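Local structure of digeranylgeranylglycerophospholipid reductase (Sulfolobus acidocaldarius, 4OPC) at residues K38-N41 / R42-D45; L101-Q104 / R105-E109; I284-I287 / G288-F292. The protein catalyses the FAD-dependent hydrogenation of the double bonds in the geranylgeranyl chains of archaeal membrane-lipid precursors, turning unsaturated archaeols into saturated ones. All coordinates share one frame; numbering follows the deposited sequence.

Interaction 1: residues K38-N41 / R42-D45; sequences KPWN and RIGD. With FDA (dihydroflavine-adenine dinucleotide), chain B.
The ammonium nitrogen NZ of Lys38 is gripped by Asp45 OD1, 2.8 Å away, in a salt bridge, and by a water that accepts a second bond. The residues here form a short 3-10 turn running into a type II beta turn from Arg42 to Asp45, in the loop after strand 32-35 of the Rossmann-type FAD-binding sheet. A lysine suits this place because its long unbranched chain, fully extended beyond CG, carries CD past Arg42 O at 3.6 Å and delivers NZ almost end-on to the carboxylate oxygen. The other oxygen, Asp45 OD2, pairs with Arg42 NE at 3.1 Å. A cation at each oxygen fixes the rotation of the carboxylate and would be expected to keep it ionised. Arg42 gets there through a bend at chi3 (70°), while its CG and CD lie alongside Pro39 CG.

The backbone of the turn closes on itself: Arg42 N bonds to Pro39 O at 2.9 Å, and Ile43 N bonds to Trp40 O at 3.1 Å. Ile43 CD1 lies 4.4 Å from Trp40 CE3, and both side chains also touch Leu107 of helix 99-112. Gly44 has a phi of 96°, where any CB would jam against the preceding carbonyl oxygen. Its N-H and Lys38 NZ both donate to the water, which also lies 2.7 Å from the adenosine ribose oxygen O3B of the reduced FAD.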
loop_
_atom_site.group_PDB
_atom_site.type_symbol
_atom_site.label_atom_id
_atom_site.label_comp_id
_atom_site.label_asym_id
_atom_site.label_seq_id
_atom_site.Cartn_x
_atom_site.Cartn_y
_atom_site.Cartn_z
ATOM N N LYS A 38 -19.572 -0.011 -3.829
ATOM C CA LYS A 38 -19.865 1.407 -4.043
ATOM C C LYS A 38 -20.626 1.637 -5.340
ATOM O O LYS A 38 -20.480 0.875 -6.287
ATOM C CB LYS A 38 -18.564 2.203 -4.100
ATOM C CG LYS A 38 -17.846 2.300 -2.766
ATOM C CD LYS A 38 -16.485 2.971 -2.911
ATOM C CE LYS A 38 -15.792 3.057 -1.558
ATOM N NZ LYS A 38 -14.518 3.816 -1.651
ATOM N N PRO A 39 -21.416 2.714 -5.399
ATOM C CA PRO A 39 -21.969 3.102 -6.698
ATOM C C PRO A 39 -20.842 3.599 -7.591
ATOM O O PRO A 39 -19.835 4.123 -7.088
ATOM C CB PRO A 39 -22.890 4.269 -6.344
ATOM C CG PRO A 39 -22.312 4.848 -5.116
ATOM C CD PRO A 39 -21.747 3.682 -4.343
ATOM N N TRP A 40 -21.017 3.434 -8.896
ATOM C CA TRP A 40 -20.026 3.813 -9.891
ATOM C C TRP A 40 -19.310 5.133 -9.608
ATOM O O TRP A 40 -18.081 5.177 -9.608
ATOM C CB TRP A 40 -20.688 3.893 -11.266
ATOM C CG TRP A 40 -20.392 2.730 -12.159
ATOM C CD1 TRP A 40 -21.253 1.724 -12.525
ATOM C CD2 TRP A 40 -19.154 2.460 -12.825
ATOM N NE1 TRP A 40 -20.619 0.849 -13.380
ATOM C CE2 TRP A 40 -19.326 1.277 -13.570
ATOM C CE3 TRP A 40 -17.919 3.115 -12.871
ATOM C CZ2 TRP A 40 -18.305 0.736 -14.354
ATOM C CZ3 TRP A 40 -16.908 2.570 -13.640
ATOM C CH2 TRP A 40 -17.106 1.397 -14.372
ATOM N N ASN A 41 -20.056 6.206 -9.366
ATOM C CA ASN A 41 -19.408 7.512 -9.246
ATOM C C ASN A 41 -18.606 7.711 -7.966
ATOM O O ASN A 41 -17.933 8.727 -7.805
ATOM C CB ASN A 41 -20.393 8.661 -9.466
ATOM C CG ASN A 41 -21.551 8.631 -8.515
ATOM O OD1 ASN A 41 -21.504 7.978 -7.476
ATOM N ND2 ASN A 41 -22.625 9.343 -8.871
ATOM N N ARG A 42 -18.649 6.735 -7.066
ATOM C CA ARG A 42 -17.835 6.795 -5.857
ATOM C C ARG A 42 -16.690 5.801 -5.868
ATOM O O ARG A 42 -15.833 5.834 -4.991
ATOM C CB ARG A 42 -18.691 6.573 -4.616
ATOM C CG ARG A 42 -19.709 7.664 -4.382
ATOM C CD ARG A 42 -20.356 7.523 -3.022
ATOM N NE ARG A 42 -19.393 7.830 -1.975
ATOM C CZ ARG A 42 -19.376 8.967 -1.292
ATOM N NH1 ARG A 42 -20.289 9.902 -1.529
ATOM N NH2 ARG A 42 -18.451 9.163 -0.365
ATOM N N ILE A 43 -16.650 4.909 -6.849
ATOM C CA ILE A 43 -15.571 3.930 -6.883
ATOM C C ILE A 43 -14.228 4.642 -6.986
ATOM O O ILE A 43 -14.046 5.547 -7.807
ATOM C CB ILE A 43 -15.733 2.896 -8.014
ATOM C CG1 ILE A 43 -17.002 2.073 -7.782
ATOM C CG2 ILE A 43 -14.518 1.959 -8.051
ATOM C CD1 ILE A 43 -17.398 1.181 -8.957
ATOM N N GLY A 44 -13.318 4.272 -6.095
ATOM C CA GLY A 44 -11.996 4.864 -6.061
ATOM C C GLY A 44 -11.833 5.999 -5.064
ATOM O O GLY A 44 -10.750 6.586 -4.984
ATOM N N ASP A 45 -12.873 6.302 -4.290
ATOM C CA ASP A 45 -12.852 7.492 -3.424
ATOM C C ASP A 45 -12.413 7.262 -1.973
ATOM O O ASP A 45 -12.648 8.111 -1.115
ATOM C CB ASP A 45 -14.182 8.269 -3.490
ATOM C CG ASP A 45 -15.293 7.657 -2.630
ATOM O OD1 ASP A 45 -15.138 6.541 -2.095
ATOM O OD2 ASP A 45 -16.363 8.308 -2.514
HETATM P PA FDA B . -9.353 0.198 -1.871
HETATM O O1A FDA B . -9.747 0.269 -0.447
HETATM O O2A FDA B . -9.025 1.508 -2.577
HETATM O O5B FDA B . -10.508 -0.509 -2.691
HETATM C C5B FDA B . -11.206 -1.645 -2.144
HETATM C C4B FDA B . -12.550 -1.713 -2.821
HETATM O O4B FDA B . -13.209 -2.942 -2.453
HETATM C C3B FDA B . -13.514 -0.576 -2.466
HETATM O O3B FDA B . -13.900 0.151 -3.631
HETATM C C2B FDA B . -14.671 -1.286 -1.739
HETATM O O2B FDA B . -15.930 -0.681 -1.992
HETATM C C1B FDA B . -14.594 -2.687 -2.326
HETATM N N9A FDA B . -15.131 -3.776 -1.519
HETATM C C8A FDA B . -14.732 -4.152 -0.260
HETATM N N7A FDA B . -15.336 -5.226 0.192
HETATM C C5A FDA B . -16.183 -5.587 -0.846
HETATM C C6A FDA B . -17.062 -6.675 -1.016
HETATM N N6A FDA B . -17.202 -7.661 -0.129
HETATM N N1A FDA B . -17.715 -6.770 -2.190
HETATM C C2A FDA B . -17.547 -5.806 -3.102
HETATM N N3A FDA B . -16.720 -4.759 -3.071
HETATM C C4A FDA B . -16.041 -4.724 -1.918
HETATM N N1 FDA B . -1.043 5.440 -1.371
HETATM C C2 FDA B . -0.349 6.078 -2.368
HETATM O O2 FDA B . 0.144 5.455 -3.303
HETATM N N3 FDA B . -0.260 7.443 -2.292
HETATM C C4 FDA B . -0.694 8.251 -1.262
HETATM O O4 FDA B . -0.666 9.473 -1.393
HETATM C C4X FDA B . -1.344 7.539 -0.231
HETATM N N5 FDA B . -1.851 8.232 0.829
HETATM C C5X FDA B . -2.767 7.637 1.672
HETATM C C6 FDA B . -3.495 8.400 2.575
HETATM C C7 FDA B . -4.484 7.842 3.369
HETATM C C7M FDA B . -5.331 8.739 4.234
HETATM C C8 FDA B . -4.728 6.462 3.296
HETATM C C8M FDA B . -5.847 5.837 4.097
HETATM C C9 FDA B . -3.985 5.685 2.405
HETATM C C9A FDA B . -3.026 6.258 1.579
HETATM N N10 FDA B . -2.285 5.510 0.636
HETATM C C10 FDA B . -1.552 6.169 -0.327
HETATM C "C1'" FDA B . -2.523 4.058 0.442
HETATM C "C2'" FDA B . -3.469 3.815 -0.749
HETATM O "O2'" FDA B . -4.587 4.706 -0.693
HETATM C "C3'" FDA B . -3.992 2.377 -0.731
HETATM O "O3'" FDA B . -2.887 1.505 -0.531
HETATM C "C4'" FDA B . -4.687 1.915 -2.020
HETATM O "O4'" FDA B . -5.655 2.865 -2.465
HETATM C "C5'" FDA B . -5.332 0.561 -1.840
HETATM O "O5'" FDA B . -6.063 0.202 -3.029
HETATM P P FDA B . -6.974 -1.102 -3.031
HETATM O O1P FDA B . -7.561 -1.199 -4.378
HETATM O O2P FDA B . -6.222 -2.309 -2.490
HETATM O O3P FDA B . -8.102 -0.816 -1.933
HETATM O O HOH W 1 -13.050 2.703 -3.805
#

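Interaction 2: residues L101-Q104 / R105-E109; sequences LYNQ and RVLKE
Arg105 begins its path beside the previous turn of helix, its CB lying 3.5 Å from Tyr102 O and close to Leu101 O as well. From there CG, CD and NE run in an extended line, started by a chi1 of 175° that sets CG opposite the backbone N. NE donates to Glu109 OE2 at 2.9 Å in an almost straight salt bridge (N-H...O 175°). The carboxylate oxygen lies in the guanidinium plane, yet is itself approached from above the carboxylate plane. At the tip, NH1 comes 4.1 Å from Tyr102 CE1, with ring and guanidinium planes perpendicular, and is held outside the helix by Glu69 OE1 and Tyr64 O. Arginine suits the place because it can serve Glu109 through NE and the loop through NH1.

Val106 CG2 sits over one face of the Tyr102 ring in a CH-pi contact, 3.8 Å from the centroid and displaced toward CE2 and CZ. The phenol OH bonds to Pro63 O. With an alanine here in place of Tyr102, the Val106 methyl is likely to lose its aromatic cover and Pro63 O its hydroxyl donor.

On another side of the helix, the Lys108 methylene CG rests 3.2 Å from Gln104 O. Two waters donate to Gln104 OE1 and weakly accept from Lys108 NZ, while Gln104 NE2 turns to Ile43 O. Ordinary i to i+4 backbone bonds connect the turns. Helix 99-112 packs against helix 16-25, where Asn103, Val106 and Leu107 all touch Ser19, and Asn103 ND2 reaches Gly14 O in the glycine-rich turn after strand 9-12.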
loop_
_atom_site.group_PDB
_atom_site.type_symbol
_atom_site.label_atom_id
_atom_site.label_comp_id
_atom_site.label_asym_id
_atom_site.label_seq_id
_atom_site.Cartn_x
_atom_site.Cartn_y
_atom_site.Cartn_z
ATOM N N LEU A 101 -11.649 9.733 -10.396
ATOM C CA LEU A 101 -11.782 9.940 -11.838
ATOM C C LEU A 101 -10.882 8.991 -12.626
ATOM O O LEU A 101 -11.318 8.372 -13.597
ATOM C CB LEU A 101 -11.482 11.392 -12.202
ATOM C CG LEU A 101 -12.035 11.884 -13.531
ATOM C CD1 LEU A 101 -13.550 11.983 -13.451
ATOM C CD2 LEU A 101 -11.420 13.222 -13.860
ATOM N N TYR A 102 -9.627 8.864 -12.217
ATOM C CA TYR A 102 -8.726 7.946 -12.895
ATOM C C TYR A 102 -9.165 6.489 -12.741
ATOM O O TYR A 102 -9.225 5.747 -13.730
ATOM C CB TYR A 102 -7.291 8.105 -12.378
ATOM C CG TYR A 102 -6.361 7.105 -13.018
ATOM C CD1 TYR A 102 -5.905 7.286 -14.317
ATOM C CD2 TYR A 102 -5.975 5.954 -12.336
ATOM C CE1 TYR A 102 -5.081 6.356 -14.920
ATOM C CE2 TYR A 102 -5.146 5.024 -12.926
ATOM C CZ TYR A 102 -4.698 5.226 -14.216
ATOM O OH TYR A 102 -3.881 4.288 -14.816
ATOM N N ASN A 103 -9.463 6.090 -11.509
ATOM C CA ASN A 103 -9.913 4.737 -11.199
ATOM C C ASN A 103 -11.146 4.369 -12.036
ATOM O O ASN A 103 -11.218 3.268 -12.605
ATOM C CB ASN A 103 -10.222 4.687 -9.693
ATOM C CG ASN A 103 -10.245 3.290 -9.108
ATOM O OD1 ASN A 103 -9.936 3.125 -7.927
ATOM N ND2 ASN A 103 -10.639 2.289 -9.889
ATOM N N GLN A 104 -12.105 5.283 -12.124
ATOM C CA GLN A 104 -13.312 5.018 -12.900
ATOM C C GLN A 104 -13.011 4.895 -14.386
ATOM O O GLN A 104 -13.649 4.100 -15.090
ATOM C CB GLN A 104 -14.383 6.076 -12.618
ATOM C CG GLN A 104 -14.991 5.918 -11.215
ATOM C CD GLN A 104 -15.699 7.156 -10.714
ATOM O OE1 GLN A 104 -16.345 7.878 -11.479
ATOM N NE2 GLN A 104 -15.586 7.411 -9.413
ATOM N N ARG A 105 -12.055 5.674 -14.882
ATOM C CA ARG A 105 -11.695 5.581 -16.294
ATOM C C ARG A 105 -11.043 4.236 -16.604
ATOM O O ARG A 105 -11.342 3.619 -17.630
ATOM C CB ARG A 105 -10.783 6.737 -16.718
ATOM C CG ARG A 105 -10.279 6.641 -18.162
ATOM C CD ARG A 105 -8.907 7.311 -18.250
ATOM N NE ARG A 105 -8.087 6.796 -19.333
ATOM C CZ ARG A 105 -6.800 7.075 -19.472
ATOM N NH1 ARG A 105 -6.193 7.863 -18.587
ATOM N NH2 ARG A 105 -6.117 6.566 -20.489
ATOM N N VAL A 106 -10.158 3.777 -15.727
ATOM C CA VAL A 106 -9.565 2.449 -15.875
ATOM C C VAL A 106 -10.661 1.392 -15.941
ATOM O O VAL A 106 -10.653 0.540 -16.822
ATOM C CB VAL A 106 -8.582 2.132 -14.735
ATOM C CG1 VAL A 106 -8.101 0.690 -14.810
ATOM C CG2 VAL A 106 -7.396 3.092 -14.786
ATOM N N LEU A 107 -11.632 1.480 -15.037
ATOM C CA LEU A 107 -12.734 0.521 -15.030
ATOM C C LEU A 107 -13.584 0.603 -16.290
ATOM O O LEU A 107 -13.951 -0.426 -16.850
ATOM C CB LEU A 107 -13.608 0.721 -13.801
ATOM C CG LEU A 107 -12.971 0.287 -12.490
ATOM C CD1 LEU A 107 -13.837 0.783 -11.346
ATOM C CD2 LEU A 107 -12.836 -1.217 -12.457
ATOM N N LYS A 108 -13.898 1.814 -16.743
ATOM C CA LYS A 108 -14.710 1.967 -17.946
ATOM C C LYS A 108 -13.983 1.418 -19.169
ATOM O O LYS A 108 -14.602 0.822 -20.051
ATOM C CB LYS A 108 -15.119 3.425 -18.138
ATOM C CG LYS A 108 -16.169 3.878 -17.123
ATOM C CD LYS A 108 -16.536 5.345 -17.274
ATOM C CE LYS A 108 -17.389 5.813 -16.101
ATOM N NZ LYS A 108 -17.530 7.298 -16.061
ATOM N N GLU A 109 -12.664 1.593 -19.216
ATOM C CA GLU A 109 -11.902 1.041 -20.331
ATOM C C GLU A 109 -11.837 -0.481 -20.262
ATOM O O GLU A 109 -11.989 -1.148 -21.278
ATOM C CB GLU A 109 -10.509 1.666 -20.419
ATOM C CG GLU A 109 -10.587 3.114 -20.853
ATOM C CD GLU A 109 -9.243 3.728 -21.181
ATOM O OE1 GLU A 109 -8.242 2.983 -21.279
ATOM O OE2 GLU A 109 -9.200 4.966 -21.352
HETATM O O HOH W 2 -18.650 6.922 -13.094
HETATM O O HOH W 3 -15.753 9.370 -13.978
#

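Interaction 3: residues I284-I287 / G288-F292; sequences IIVI and GDSGF. With FDA (dihydroflavine-adenine dinucleotide), chain B.
Val286 and Ser290 point their side chains at each other across the turn that ends strand 284-286. With CG1 opposite its backbone N (chi1 -179°), Val286 places that methyl 3.5 Å from Ser290 OG and equally close to Gly291 N. The serine is small enough to meet it, and its OG bonds onward to Glu156 OE1 at the end of the neighbouring parallel strand 153-156. The Ile287 side chain leaves the turn at CB and packs on Ser308 and Ala312 of helix 302-322. At Gly291 a CB would come within 3.3 Å of Val286 O, so the missing side chain suits the place.

Asp289 faces the other way, toward the cofactor. The sequence Gly288-Asp289 resembles the Gly-Asp motif with which related flavoproteins hold the ribityl chain, and the geometry agrees: the flavin O3' hydroxyl donates to Asp289 OD1 at 2.7 Å. From the same residue, the backbone N-H donates to the phosphate oxygen O2P at 2.8 Å. Gly288 N is taken by Ser308 OG, and Gly288 has a phi of 64°; any CB here would collide with O2P, so glycine alone lets the pyrophosphate lie so close. Its carbonyl then accepts Gly291 N at 2.8 Å, closing the 3-10 turn.

A water completes the arrangement, donating to Ile287 O and to O2P and accepting from Ser290 N. Chemically, the phosphate oxygen thus receives two hydrogens, one from an amide and one from water, whereas the Asp289 carboxylate accepts the O3' hydroxyl, so one residue uses its backbone N-H for the anionic phosphate and its side chain for a neutral hydroxyl.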
loop_
_atom_site.group_PDB
_atom_site.type_symbol
_atom_site.label_atom_id
_atom_site.label_comp_id
_atom_site.label_asym_id
_atom_site.label_seq_id
_atom_site.Cartn_x
_atom_site.Cartn_y
_atom_site.Cartn_z
ATOM N N ILE A 284 -7.966 -18.736 -5.444
ATOM C CA ILE A 284 -8.007 -17.343 -4.984
ATOM C C ILE A 284 -6.638 -16.679 -4.992
ATOM O O ILE A 284 -5.621 -17.301 -4.646
ATOM C CB ILE A 284 -8.636 -17.243 -3.580
ATOM C CG1 ILE A 284 -8.729 -15.788 -3.123
ATOM C CG2 ILE A 284 -7.882 -18.128 -2.569
ATOM C CD1 ILE A 284 -9.604 -15.587 -1.882
ATOM N N ILE A 285 -6.624 -15.416 -5.402
ATOM C CA ILE A 285 -5.455 -14.545 -5.271
ATOM C C ILE A 285 -5.901 -13.290 -4.537
ATOM O O ILE A 285 -7.021 -12.806 -4.757
ATOM C CB ILE A 285 -4.861 -14.195 -6.646
ATOM C CG1 ILE A 285 -4.102 -15.401 -7.209
ATOM C CG2 ILE A 285 -3.965 -12.936 -6.574
ATOM C CD1 ILE A 285 -3.655 -15.207 -8.655
ATOM N N VAL A 286 -5.043 -12.771 -3.655
ATOM C CA VAL A 286 -5.324 -11.570 -2.887
ATOM C C VAL A 286 -4.369 -10.460 -3.305
ATOM O O VAL A 286 -3.166 -10.693 -3.449
ATOM C CB VAL A 286 -5.150 -11.857 -1.384
ATOM C CG1 VAL A 286 -5.471 -10.619 -0.558
ATOM C CG2 VAL A 286 -6.034 -13.025 -0.973
ATOM N N ILE A 287 -4.902 -9.256 -3.510
ATOM C CA ILE A 287 -4.101 -8.131 -3.996
ATOM C C ILE A 287 -4.414 -6.837 -3.241
ATOM O O ILE A 287 -5.391 -6.759 -2.477
ATOM C CB ILE A 287 -4.263 -7.913 -5.521
ATOM C CG1 ILE A 287 -5.712 -7.566 -5.865
ATOM C CG2 ILE A 287 -3.806 -9.139 -6.304
ATOM C CD1 ILE A 287 -5.902 -7.182 -7.329
ATOM N N GLY A 288 -3.582 -5.820 -3.441
ATOM C CA GLY A 288 -3.806 -4.523 -2.827
ATOM C C GLY A 288 -3.729 -4.527 -1.309
ATOM O O GLY A 288 -3.063 -5.384 -0.701
ATOM N N ASP A 289 -4.414 -3.571 -0.689
ATOM C CA ASP A 289 -4.395 -3.479 0.770
ATOM C C ASP A 289 -4.841 -4.782 1.439
ATOM O O ASP A 289 -4.362 -5.096 2.530
ATOM C CB ASP A 289 -5.290 -2.344 1.293
ATOM C CG ASP A 289 -4.700 -0.951 1.086
ATOM O OD1 ASP A 289 -3.565 -0.821 0.585
ATOM O OD2 ASP A 289 -5.400 0.028 1.446
ATOM N N SER A 290 -5.765 -5.519 0.820
ATOM C CA SER A 290 -6.189 -6.792 1.391
ATOM C C SER A 290 -5.028 -7.764 1.530
ATOM O O SER A 290 -5.037 -8.602 2.418
ATOM C CB SER A 290 -7.290 -7.407 0.532
ATOM O OG SER A 290 -7.749 -8.607 1.127
ATOM N N GLY A 291 -4.049 -7.655 0.635
ATOM C CA GLY A 291 -2.849 -8.475 0.682
ATOM C C GLY A 291 -1.653 -7.767 1.294
ATOM O O GLY A 291 -0.526 -8.249 1.183
ATOM N N PHE A 292 -1.894 -6.614 1.910
ATOM C CA PHE A 292 -0.854 -5.814 2.579
ATOM C C PHE A 292 0.264 -5.387 1.624
ATOM O O PHE A 292 1.444 -5.534 1.949
ATOM C CB PHE A 292 -0.247 -6.543 3.797
ATOM C CG PHE A 292 -1.267 -7.149 4.732
ATOM C CD1 PHE A 292 -2.471 -6.508 5.011
ATOM C CD2 PHE A 292 -1.010 -8.378 5.334
ATOM C CE1 PHE A 292 -3.385 -7.060 5.876
ATOM C CE2 PHE A 292 -1.936 -8.947 6.190
ATOM C CZ PHE A 292 -3.122 -8.294 6.457
HETATM P PA FDA B . -9.353 0.198 -1.871
HETATM O O1A FDA B . -9.747 0.269 -0.447
HETATM O O2A FDA B . -9.025 1.508 -2.577
HETATM O O5B FDA B . -10.508 -0.509 -2.691
HETATM C C5B FDA B . -11.206 -1.645 -2.144
HETATM C C4B FDA B . -12.550 -1.713 -2.821
HETATM O O4B FDA B . -13.209 -2.942 -2.453
HETATM C C3B FDA B . -13.514 -0.576 -2.466
HETATM O O3B FDA B . -13.900 0.151 -3.631
HETATM C C2B FDA B . -14.671 -1.286 -1.739
HETATM O O2B FDA B . -15.930 -0.681 -1.992
HETATM C C1B FDA B . -14.594 -2.687 -2.326
HETATM N N9A FDA B . -15.131 -3.776 -1.519
HETATM C C8A FDA B . -14.732 -4.152 -0.260
HETATM N N7A FDA B . -15.336 -5.226 0.192
HETATM C C5A FDA B . -16.183 -5.587 -0.846
HETATM C C6A FDA B . -17.062 -6.675 -1.016
HETATM N N6A FDA B . -17.202 -7.661 -0.129
HETATM N N1A FDA B . -17.715 -6.770 -2.190
HETATM C C2A FDA B . -17.547 -5.806 -3.102
HETATM N N3A FDA B . -16.720 -4.759 -3.071
HETATM C C4A FDA B . -16.041 -4.724 -1.918
HETATM N N1 FDA B . -1.043 5.440 -1.371
HETATM C C2 FDA B . -0.349 6.078 -2.368
HETATM O O2 FDA B . 0.144 5.455 -3.303
HETATM N N3 FDA B . -0.260 7.443 -2.292
HETATM C C4 FDA B . -0.694 8.251 -1.262
HETATM O O4 FDA B . -0.666 9.473 -1.393
HETATM C C4X FDA B . -1.344 7.539 -0.231
HETATM N N5 FDA B . -1.851 8.232 0.829
HETATM C C5X FDA B . -2.767 7.637 1.672
HETATM C C6 FDA B . -3.495 8.400 2.575
HETATM C C7 FDA B . -4.484 7.842 3.369
HETATM C C7M FDA B . -5.331 8.739 4.234
HETATM C C8 FDA B . -4.728 6.462 3.296
HETATM C C8M FDA B . -5.847 5.837 4.097
HETATM C C9 FDA B . -3.985 5.685 2.405
HETATM C C9A FDA B . -3.026 6.258 1.579
HETATM N N10 FDA B . -2.285 5.510 0.636
HETATM C C10 FDA B . -1.552 6.169 -0.327
HETATM C "C1'" FDA B . -2.523 4.058 0.442
HETATM C "C2'" FDA B . -3.469 3.815 -0.749
HETATM O "O2'" FDA B . -4.587 4.706 -0.693
HETATM C "C3'" FDA B . -3.992 2.377 -0.731
HETATM O "O3'" FDA B . -2.887 1.505 -0.531
HETATM C "C4'" FDA B . -4.687 1.915 -2.020
HETATM O "O4'" FDA B . -5.655 2.865 -2.465
HETATM C "C5'" FDA B . -5.332 0.561 -1.840
HETATM O "O5'" FDA B . -6.063 0.202 -3.029
HETATM P P FDA B . -6.974 -1.102 -3.031
HETATM O O1P FDA B . -7.561 -1.199 -4.378
HETATM O O2P FDA B . -6.222 -2.309 -2.490
HETATM O O3P FDA B . -8.102 -0.816 -1.933
HETATM O O HOH W 4 -7.188 -4.782 -1.831
#

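Each contact is local, closing a turn within one continuous run of chain, and the three follow in series without nesting or crossing. Interaction 1 comes first, in the loop after strand 32-35; interaction 2 lies within helix 99-112, and interaction 3 ends strand 284-286 much later. The first two touch directly: the amide group of Gln104 joins the helix to the loop, its NE2 probably bonding to Asn41 O as well, and Gly44 packs on Asn103 OD1. Interaction 3 stands apart, about 10 Å from either at the nearest atoms, but shares the cofactor with interaction 1, which meets its adenosine ribose while 288-292 holds the pyrophosphate and ribityl chain.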